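Local coordinates for NDP-rhamnosyltransferase (Saccharopolyspora spinosa, PDB 3TSA), which belongs to the GT-B fold family of glycosyltransferases, whose chains fold into two domains, each built on a parallel beta sheet flanked by helices, at residues L15-Q26 and L40-L49; A96-L107 and L125-L134. All blocks are in the same frame, centred on the assembly; numbering follows the deposited sequence.

Contact 1 of 2, residues L15-Q26 and L40-L49; sequences LMAMVPLCWALQ and LQATAHGAGL
L15 opens the contact by pushing its CD2 methyl against CB of A44, 3.8 Å away, while its CB rests near CD2 of L40. With CG anti to the backbone N (chi1 173°), it reaches across to helix 38-46. M16 crosses T43 at about a right angle, its CG against the threonine CG2. A type I turn from M16 to V19 leads into helix 19-27, and both V19 methyls straddle CB of A47, CG2 at 3.8 Å. C22 sets its CB against both methyls of L49, almost equally far from each. W23 supplies the one direct hydrogen bond: NE1 donates to O of A47 over 2.9 Å, nearly straight at 170°, in both the indole and carbonyl planes. That carbonyl belongs to the Schellman motif ending helix 38-46, where G48 takes positive phi and L49 N to A44 O and G48 N to H45 O close the last turn. At Q26, a water donates to OE1 and G48 O. L15, C22 and Q26 rest on strand 31-36, C22 also on strand 3-7; W23 stacks on W23 of the second subunit. These helices link parallel strands 3-7, 31-36 and 50-53 as successive beta-alpha-beta units of a Rossmann-like domain.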
loop_
_atom_site.group_PDB
_atom_site.type_symbol
_atom_site.label_atom_id
_atom_site.label_comp_id
_atom_site.label_asym_id
_atom_site.label_seq_id
_atom_site.Cartn_x
_atom_site.Cartn_y
_atom_site.Cartn_z
ATOM N N LEU A 15 1.945 13.472 0.879
ATOM C CA LEU A 15 1.812 12.222 0.096
ATOM C C LEU A 15 0.953 11.198 0.881
ATOM O O LEU A 15 0.024 10.563 0.331
ATOM C CB LEU A 15 3.183 11.614 -0.282
ATOM C CG LEU A 15 3.057 10.239 -0.952
ATOM C CD1 LEU A 15 2.145 10.252 -2.175
ATOM C CD2 LEU A 15 4.493 9.815 -1.423
ATOM N N MET A 16 1.213 11.093 2.193
ATOM C CA MET A 16 0.392 10.174 2.982
ATOM C C MET A 16 -1.097 10.478 2.903
ATOM O O MET A 16 -1.910 9.552 2.929
ATOM C CB MET A 16 0.873 10.148 4.447
ATOM C CG MET A 16 2.159 9.223 4.613
ATOM S SD MET A 16 2.903 9.634 6.182
ATOM C CE MET A 16 1.982 8.450 7.136
ATOM N N ALA A 17 -1.451 11.775 2.833
ATOM C CA ALA A 17 -2.849 12.202 2.717
ATOM C C ALA A 17 -3.478 11.643 1.409
ATOM O O ALA A 17 -4.653 11.523 1.354
ATOM C CB ALA A 17 -2.947 13.736 2.678
ATOM N N MET A 18 -2.646 11.277 0.412
ATOM C CA MET A 18 -3.175 10.781 -0.872
ATOM C C MET A 18 -3.114 9.270 -0.958
ATOM O O MET A 18 -3.558 8.696 -1.944
ATOM C CB MET A 18 -2.353 11.338 -2.017
ATOM C CG MET A 18 -2.517 12.876 -2.017
ATOM S SD MET A 18 -2.068 13.622 -3.569
ATOM C CE MET A 18 -0.441 13.406 -3.302
ATOM N N VAL A 19 -2.519 8.625 0.046
ATOM C CA VAL A 19 -2.227 7.168 -0.147
ATOM C C VAL A 19 -3.497 6.283 -0.308
ATOM O O VAL A 19 -3.561 5.479 -1.275
ATOM C CB VAL A 19 -1.274 6.652 0.942
ATOM C CG1 VAL A 19 -1.437 5.150 1.156
ATOM C CG2 VAL A 19 0.194 7.007 0.705
ATOM N N PRO A 20 -4.525 6.476 0.533
ATOM C CA PRO A 20 -5.736 5.689 0.410
ATOM C C PRO A 20 -6.385 5.884 -0.989
ATOM O O PRO A 20 -6.952 4.892 -1.577
ATOM C CB PRO A 20 -6.611 6.287 1.527
ATOM C CG PRO A 20 -5.562 6.529 2.608
ATOM C CD PRO A 20 -4.448 7.135 1.859
ATOM N N LEU A 21 -6.364 7.133 -1.502
ATOM C CA LEU A 21 -6.899 7.369 -2.850
ATOM C C LEU A 21 -6.057 6.618 -3.919
ATOM O O LEU A 21 -6.605 6.064 -4.895
ATOM C CB LEU A 21 -6.940 8.884 -3.170
ATOM C CG LEU A 21 -7.597 9.257 -4.495
ATOM C CD1 LEU A 21 -9.046 8.718 -4.688
ATOM C CD2 LEU A 21 -7.641 10.791 -4.604
ATOM N N CYS A 22 -4.738 6.634 -3.756
ATOM C CA CYS A 22 -3.848 5.919 -4.698
ATOM C C CYS A 22 -4.229 4.425 -4.675
ATOM O O CYS A 22 -4.259 3.784 -5.767
ATOM C CB CYS A 22 -2.382 6.088 -4.300
ATOM S SG CYS A 22 -1.795 7.743 -4.706
ATOM N N TRP A 23 -4.505 3.893 -3.476
ATOM C CA TRP A 23 -4.791 2.467 -3.310
ATOM C C TRP A 23 -6.172 2.224 -3.891
ATOM O O TRP A 23 -6.354 1.203 -4.509
ATOM C CB TRP A 23 -4.974 2.123 -1.885
ATOM C CG TRP A 23 -3.779 1.929 -1.117
ATOM C CD1 TRP A 23 -2.484 1.635 -1.596
ATOM C CD2 TRP A 23 -3.720 1.946 0.313
ATOM N NE1 TRP A 23 -1.654 1.518 -0.495
ATOM C CE2 TRP A 23 -2.386 1.674 0.677
ATOM C CE3 TRP A 23 -4.697 2.145 1.350
ATOM C CZ2 TRP A 23 -1.995 1.597 2.064
ATOM C CZ3 TRP A 23 -4.288 2.175 2.653
ATOM C CH2 TRP A 23 -2.941 1.908 3.005
ATOM N N ALA A 24 -7.146 3.142 -3.659
ATOM C CA ALA A 24 -8.491 3.022 -4.291
ATOM C C ALA A 24 -8.373 2.893 -5.816
ATOM O O ALA A 24 -9.087 2.095 -6.402
ATOM C CB ALA A 24 -9.378 4.250 -3.972
ATOM N N LEU A 25 -7.527 3.733 -6.423
ATOM C CA LEU A 25 -7.271 3.744 -7.867
ATOM C C LEU A 25 -6.740 2.367 -8.303
ATOM O O LEU A 25 -7.305 1.767 -9.217
ATOM C CB LEU A 25 -6.298 4.897 -8.245
ATOM C CG LEU A 25 -7.045 6.237 -8.220
ATOM C CD1 LEU A 25 -6.047 7.371 -8.110
ATOM C CD2 LEU A 25 -7.896 6.415 -9.497
ATOM N N GLN A 26 -5.701 1.844 -7.626
ATOM C CA GLN A 26 -5.079 0.593 -8.066
ATOM C C GLN A 26 -6.062 -0.544 -7.794
ATOM O O GLN A 26 -6.149 -1.465 -8.611
ATOM C CB GLN A 26 -3.773 0.406 -7.294
ATOM C CG GLN A 26 -2.769 1.480 -7.784
ATOM C CD GLN A 26 -1.309 1.195 -7.339
ATOM O OE1 GLN A 26 -1.074 0.456 -6.435
ATOM N NE2 GLN A 26 -0.375 1.715 -8.091
ATOM N N LEU A 40 10.747 11.850 -0.809
ATOM C CA LEU A 40 9.461 11.187 -0.777
ATOM C C LEU A 40 9.561 9.718 -1.094
ATOM O O LEU A 40 8.604 8.990 -0.931
ATOM C CB LEU A 40 8.504 11.831 -1.779
ATOM C CG LEU A 40 7.722 13.079 -1.437
ATOM C CD1 LEU A 40 6.661 13.175 -2.576
ATOM C CD2 LEU A 40 7.073 12.988 -0.047
ATOM N N GLN A 41 10.742 9.281 -1.508
ATOM C CA GLN A 41 10.835 7.904 -2.041
ATOM C C GLN A 41 10.385 6.852 -1.032
ATOM O O GLN A 41 9.631 5.929 -1.358
ATOM C CB GLN A 41 12.242 7.559 -2.495
ATOM C CG GLN A 41 12.275 6.253 -3.297
ATOM C CD GLN A 41 13.661 5.850 -3.658
ATOM O OE1 GLN A 41 14.524 5.734 -2.780
ATOM N NE2 GLN A 41 13.904 5.608 -4.959
ATOM N N ALA A 42 10.923 6.951 0.179
ATOM C CA ALA A 42 10.659 5.934 1.180
ATOM C C ALA A 42 9.184 5.981 1.684
ATOM O O ALA A 42 8.576 4.919 1.953
ATOM C CB ALA A 42 11.758 6.085 2.377
ATOM N N THR A 43 8.566 7.165 1.693
ATOM C CA THR A 43 7.153 7.283 2.057
ATOM C C THR A 43 6.279 6.537 0.965
ATOM O O THR A 43 5.325 5.761 1.297
ATOM C CB THR A 43 6.774 8.710 2.071
ATOM O OG1 THR A 43 7.621 9.326 3.081
ATOM C CG2 THR A 43 5.293 8.864 2.557
ATOM N N ALA A 44 6.652 6.779 -0.283
ATOM C CA ALA A 44 5.928 6.197 -1.452
ATOM C C ALA A 44 6.055 4.647 -1.458
ATOM O O ALA A 44 5.092 3.875 -1.432
ATOM C CB ALA A 44 6.443 6.816 -2.798
ATOM N N HIS A 45 7.306 4.203 -1.378
ATOM C CA HIS A 45 7.594 2.816 -1.320
ATOM C C HIS A 45 7.040 2.135 -0.121
ATOM O O HIS A 45 6.490 0.986 -0.238
ATOM C CB HIS A 45 9.085 2.515 -1.479
ATOM C CG HIS A 45 9.651 2.934 -2.794
ATOM N ND1 HIS A 45 11.005 2.940 -3.047
ATOM C CD2 HIS A 45 9.050 3.347 -3.951
ATOM C CE1 HIS A 45 11.220 3.334 -4.293
ATOM N NE2 HIS A 45 10.055 3.619 -4.856
ATOM N N GLY A 46 7.016 2.841 1.021
ATOM C CA GLY A 46 6.531 2.241 2.268
ATOM C C GLY A 46 5.035 1.976 2.265
ATOM O O GLY A 46 4.552 1.218 3.077
ATOM N N ALA A 47 4.332 2.593 1.298
ATOM C CA ALA A 47 2.849 2.455 1.037
ATOM C C ALA A 47 2.418 1.457 -0.081
ATOM O O ALA A 47 1.260 1.299 -0.476
ATOM C CB ALA A 47 2.233 3.821 0.740
ATOM N N GLY A 48 3.509 0.825 -0.539
ATOM C CA GLY A 48 3.417 -0.201 -1.566
ATOM C C GLY A 48 3.327 0.410 -2.965
ATOM O O GLY A 48 2.891 -0.217 -3.928
ATOM N N LEU A 49 3.651 1.689 -3.060
ATOM C CA LEU A 49 3.494 2.398 -4.311
ATOM C C LEU A 49 4.729 2.421 -5.148
ATOM O O LEU A 49 5.853 2.165 -4.657
ATOM C CB LEU A 49 2.984 3.837 -4.098
ATOM C CG LEU A 49 1.626 3.784 -3.397
ATOM C CD1 LEU A 49 1.234 5.172 -2.903
ATOM C CD2 LEU A 49 0.501 3.185 -4.254
HETATM O O HOH W 1 1.643 -0.004 -6.321
#

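Contact 2 of 2, residues A96-L107 and L125-L134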
loop_
_atom_site.group_PDB
_atom_site.type_symbol
_atom_site.label_atom_id
_atom_site.label_comp_id
_atom_site.label_asym_id
_atom_site.label_seq_id
_atom_site.Cartn_x
_atom_site.Cartn_y
_atom_site.Cartn_z
ATOM N N ALA A 96 7.409 28.013 -6.967
ATOM C CA ALA A 96 7.407 28.392 -8.388
ATOM C C ALA A 96 8.786 28.196 -9.035
ATOM O O ALA A 96 8.873 27.715 -10.172
ATOM C CB ALA A 96 6.883 29.866 -8.581
ATOM N N GLN A 97 9.850 28.534 -8.312
ATOM C CA GLN A 97 11.193 28.429 -8.879
ATOM C C GLN A 97 11.559 26.966 -9.034
ATOM O O GLN A 97 12.156 26.580 -10.035
ATOM C CB GLN A 97 12.229 29.171 -8.031
ATOM C CG GLN A 97 13.631 29.194 -8.693
ATOM C CD GLN A 97 13.580 29.790 -10.100
ATOM O OE1 GLN A 97 13.975 29.135 -11.091
ATOM N NE2 GLN A 97 13.025 31.001 -10.205
ATOM N N SER A 98 11.182 26.160 -8.039
ATOM C CA SER A 98 11.314 24.685 -8.173
ATOM C C SER A 98 10.623 24.115 -9.356
ATOM O O SER A 98 11.209 23.234 -10.000
ATOM C CB SER A 98 10.748 23.971 -6.945
ATOM O OG SER A 98 11.690 24.323 -5.979
ATOM N N SER A 99 9.405 24.611 -9.643
ATOM C CA SER A 99 8.604 24.191 -10.805
ATOM C C SER A 99 9.390 24.423 -12.056
ATOM O O SER A 99 9.465 23.543 -12.865
ATOM C CB SER A 99 7.315 24.978 -10.849
ATOM O OG SER A 99 6.642 24.716 -9.606
ATOM N N LEU A 100 9.961 25.627 -12.206
ATOM C CA LEU A 100 10.792 25.938 -13.356
ATOM C C LEU A 100 12.081 25.125 -13.372
ATOM O O LEU A 100 12.518 24.685 -14.425
ATOM C CB LEU A 100 11.128 27.433 -13.424
ATOM C CG LEU A 100 9.966 28.400 -13.734
ATOM C CD1 LEU A 100 10.455 29.803 -13.620
ATOM C CD2 LEU A 100 9.466 28.087 -15.176
ATOM N N ASP A 101 12.636 24.871 -12.214
ATOM C CA ASP A 101 13.818 23.986 -12.187
ATOM C C ASP A 101 13.537 22.590 -12.647
ATOM O O ASP A 101 14.382 21.994 -13.335
ATOM C CB ASP A 101 14.442 23.933 -10.774
ATOM C CG ASP A 101 15.097 25.263 -10.345
ATOM O OD1 ASP A 101 15.241 26.229 -11.143
ATOM O OD2 ASP A 101 15.409 25.347 -9.147
ATOM N N GLN A 102 12.366 22.043 -12.277
ATOM C CA GLN A 102 12.045 20.622 -12.488
ATOM C C GLN A 102 11.212 20.339 -13.691
ATOM O O GLN A 102 10.917 19.182 -14.015
ATOM C CB GLN A 102 11.216 20.120 -11.315
ATOM C CG GLN A 102 11.959 20.122 -10.007
ATOM C CD GLN A 102 11.023 19.806 -8.886
ATOM O OE1 GLN A 102 9.796 20.020 -8.994
ATOM N NE2 GLN A 102 11.577 19.299 -7.799
ATOM N N LEU A 103 10.764 21.384 -14.350
ATOM C CA LEU A 103 9.891 21.181 -15.529
ATOM C C LEU A 103 10.397 20.159 -16.604
ATOM O O LEU A 103 9.622 19.337 -17.154
ATOM C CB LEU A 103 9.618 22.561 -16.140
ATOM C CG LEU A 103 8.425 22.549 -17.064
ATOM C CD1 LEU A 103 7.171 21.705 -16.651
ATOM C CD2 LEU A 103 7.974 23.966 -17.575
ATOM N N PRO A 104 11.679 20.254 -16.976
ATOM C CA PRO A 104 12.196 19.359 -18.005
ATOM C C PRO A 104 12.054 17.892 -17.581
ATOM O O PRO A 104 11.703 17.058 -18.433
ATOM C CB PRO A 104 13.698 19.776 -18.150
ATOM C CG PRO A 104 13.764 21.161 -17.698
ATOM C CD PRO A 104 12.653 21.302 -16.596
ATOM N N GLU A 105 12.327 17.595 -16.295
ATOM C CA GLU A 105 12.174 16.184 -15.843
ATOM C C GLU A 105 10.730 15.755 -15.914
ATOM O O GLU A 105 10.457 14.587 -16.308
ATOM C CB GLU A 105 12.660 16.004 -14.440
ATOM C CG GLU A 105 14.131 15.912 -14.340
ATOM C CD GLU A 105 14.491 16.088 -12.912
ATOM O OE1 GLU A 105 14.515 17.272 -12.450
ATOM O OE2 GLU A 105 14.673 15.031 -12.237
ATOM N N TYR A 106 9.793 16.642 -15.521
ATOM C CA TYR A 106 8.352 16.253 -15.526
ATOM C C TYR A 106 7.848 16.104 -16.913
ATOM O O TYR A 106 7.012 15.245 -17.202
ATOM C CB TYR A 106 7.450 17.223 -14.690
ATOM C CG TYR A 106 7.558 17.027 -13.144
ATOM C CD1 TYR A 106 6.563 16.310 -12.400
ATOM C CD2 TYR A 106 8.648 17.528 -12.440
ATOM C CE1 TYR A 106 6.690 16.179 -10.948
ATOM C CE2 TYR A 106 8.772 17.393 -11.053
ATOM C CZ TYR A 106 7.799 16.703 -10.325
ATOM O OH TYR A 106 7.989 16.568 -8.958
ATOM N N LEU A 107 8.365 16.933 -17.839
ATOM C CA LEU A 107 7.890 16.786 -19.226
ATOM C C LEU A 107 8.414 15.489 -19.839
ATOM O O LEU A 107 7.676 14.824 -20.530
ATOM C CB LEU A 107 8.338 17.977 -20.077
ATOM C CG LEU A 107 7.622 19.310 -19.774
ATOM C CD1 LEU A 107 8.448 20.400 -20.480
ATOM C CD2 LEU A 107 6.249 19.236 -20.352
ATOM N N LEU A 125 2.825 23.420 -7.365
ATOM C CA LEU A 125 2.548 24.189 -8.531
ATOM C C LEU A 125 3.054 23.594 -9.815
ATOM O O LEU A 125 2.422 23.822 -10.835
ATOM C CB LEU A 125 3.102 25.617 -8.380
ATOM C CG LEU A 125 2.557 26.391 -7.160
ATOM C CD1 LEU A 125 3.331 27.716 -7.016
ATOM C CD2 LEU A 125 1.088 26.557 -7.413
ATOM N N ILE A 126 4.166 22.856 -9.773
ATOM C CA ILE A 126 4.605 22.149 -10.989
ATOM C C ILE A 126 3.487 21.334 -11.635
ATOM O O ILE A 126 3.382 21.276 -12.877
ATOM C CB ILE A 126 5.820 21.247 -10.701
ATOM C CG1 ILE A 126 6.246 20.479 -11.992
ATOM C CG2 ILE A 126 5.490 20.211 -9.645
ATOM C CD1 ILE A 126 6.628 21.361 -13.130
ATOM N N GLY A 127 2.666 20.625 -10.834
ATOM C CA GLY A 127 1.587 19.848 -11.462
ATOM C C GLY A 127 0.568 20.639 -12.279
ATOM O O GLY A 127 0.059 20.204 -13.311
ATOM N N ARG A 128 0.277 21.838 -11.814
ATOM C CA ARG A 128 -0.584 22.742 -12.535
ATOM C C ARG A 128 0.076 23.266 -13.858
ATOM O O ARG A 128 -0.612 23.346 -14.901
ATOM C CB ARG A 128 -1.011 23.904 -11.661
ATOM C CG ARG A 128 -1.890 23.422 -10.492
ATOM C CD ARG A 128 -2.262 24.574 -9.573
ATOM N NE ARG A 128 -3.208 25.423 -10.283
ATOM C CZ ARG A 128 -3.681 26.578 -9.804
ATOM N NH1 ARG A 128 -3.307 27.000 -8.597
ATOM N NH2 ARG A 128 -4.559 27.301 -10.540
ATOM N N VAL A 129 1.353 23.645 -13.779
ATOM C CA VAL A 129 2.134 24.022 -14.975
ATOM C C VAL A 129 2.099 22.841 -15.946
ATOM O O VAL A 129 1.775 23.010 -17.124
ATOM C CB VAL A 129 3.549 24.485 -14.616
ATOM C CG1 VAL A 129 4.408 24.696 -15.914
ATOM C CG2 VAL A 129 3.473 25.824 -13.773
ATOM N N LEU A 130 2.442 21.642 -15.458
ATOM C CA LEU A 130 2.503 20.465 -16.322
ATOM C C LEU A 130 1.145 20.216 -16.995
ATOM O O LEU A 130 1.064 19.986 -18.195
ATOM C CB LEU A 130 2.922 19.242 -15.507
ATOM C CG LEU A 130 3.308 17.958 -16.239
ATOM C CD1 LEU A 130 4.477 18.293 -17.101
ATOM C CD2 LEU A 130 3.662 16.820 -15.208
ATOM N N GLY A 131 0.071 20.289 -16.226
ATOM C CA GLY A 131 -1.247 20.149 -16.778
ATOM C C GLY A 131 -1.612 21.132 -17.898
ATOM O O GLY A 131 -2.243 20.733 -18.861
ATOM N N GLY A 132 -1.273 22.403 -17.717
ATOM C CA GLY A 132 -1.497 23.395 -18.796
ATOM C C GLY A 132 -0.669 23.095 -20.049
ATOM O O GLY A 132 -1.173 23.018 -21.156
ATOM N N LEU A 133 0.615 22.916 -19.850
ATOM C CA LEU A 133 1.534 22.687 -20.960
ATOM C C LEU A 133 1.232 21.427 -21.731
ATOM O O LEU A 133 1.438 21.368 -22.953
ATOM C CB LEU A 133 2.955 22.691 -20.413
ATOM C CG LEU A 133 3.689 24.027 -20.403
ATOM C CD1 LEU A 133 2.878 25.087 -19.647
ATOM C CD2 LEU A 133 5.124 23.852 -19.735
ATOM N N LEU A 134 0.747 20.401 -21.043
ATOM C CA LEU A 134 0.396 19.141 -21.707
ATOM C C LEU A 134 -1.073 18.939 -22.020
ATOM O O LEU A 134 -1.493 17.873 -22.538
ATOM C CB LEU A 134 0.941 17.963 -20.873
ATOM C CG LEU A 134 2.495 17.922 -20.853
ATOM C CD1 LEU A 134 2.976 16.781 -20.039
ATOM C CD2 LEU A 134 3.120 17.827 -22.281
HETATM O O HOH W 2 5.886 22.611 -7.709
#
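L103 and I126 illustrate reciprocal knobs-into-holes packing between two helices whose axes approach to 9.0 Å and cross at -51°. L103 fits as a knob between I126, V129, L130 and L133; the side chain of I126 enters the hole formed by S99, Q102, L103 and Y106. In L103 the first torsion turns CG away from the backbone N and lets the two methyls divide the work: CD1 meets CD1 of I126 at 3.6 Å, whereas CD2 touches CD2 of L133 and, a little farther off, CG1 of V129. I126 likewise has CG1 anti to its amide nitrogen (chi1 179°), which carries this methylene over a face of the Y106 ring. The resulting CH-pi contact places CG1 3.9 Å from the ring centroid, 15° off the normal and displaced toward the CG-CD2 side. Y106 also uses its CB, which lies 3.8 Å from CD2 of L130. Farther along, the side chains of L107 and L130 run antiparallel alongside one another, and CD2 of L107 reaches both CD1 of L130 and the methyls of L134.

The polar end differs. S99 OG hydrogen-bonds to V95 O, and although it comes within 3.1 Å of I126 N, the angle is too poor for a bond. A water joins them instead, donating to S99 OG at 2.9 Å and accepting from I126 N at 2.7 Å, which satisfies an amide in the first turn of helix 125-133. Around this helix pair, helix 151-166 packs on A96, L125 and V129, while Y106 and I126 both rest against V7 of strand 3-7, tying the pair to the parallel sheet.

Overall arrangement
Both contacts are largely buried and pair helices on the same N-terminal parallel sheet, yet they share no helix; their centres lie 21 Å apart and their nearest atoms about 7 Å. Strand 3-7, beside the middle of the sheet, is a support common to both, meeting side chains from each. Contact 1 joins helices 12-16 and 19-27, before strand 31-36, to helix 38-46 and the turn after it; it includes a helix terminus, whose A47 carbonyl takes a direct indole bond beside the apolar packing, and borders the second subunit. Contact 2, farther from the chain centre and touched by no other subunit, interlocks branched aliphatic groups over a larger buried surface, and the polar link between its segments runs through water.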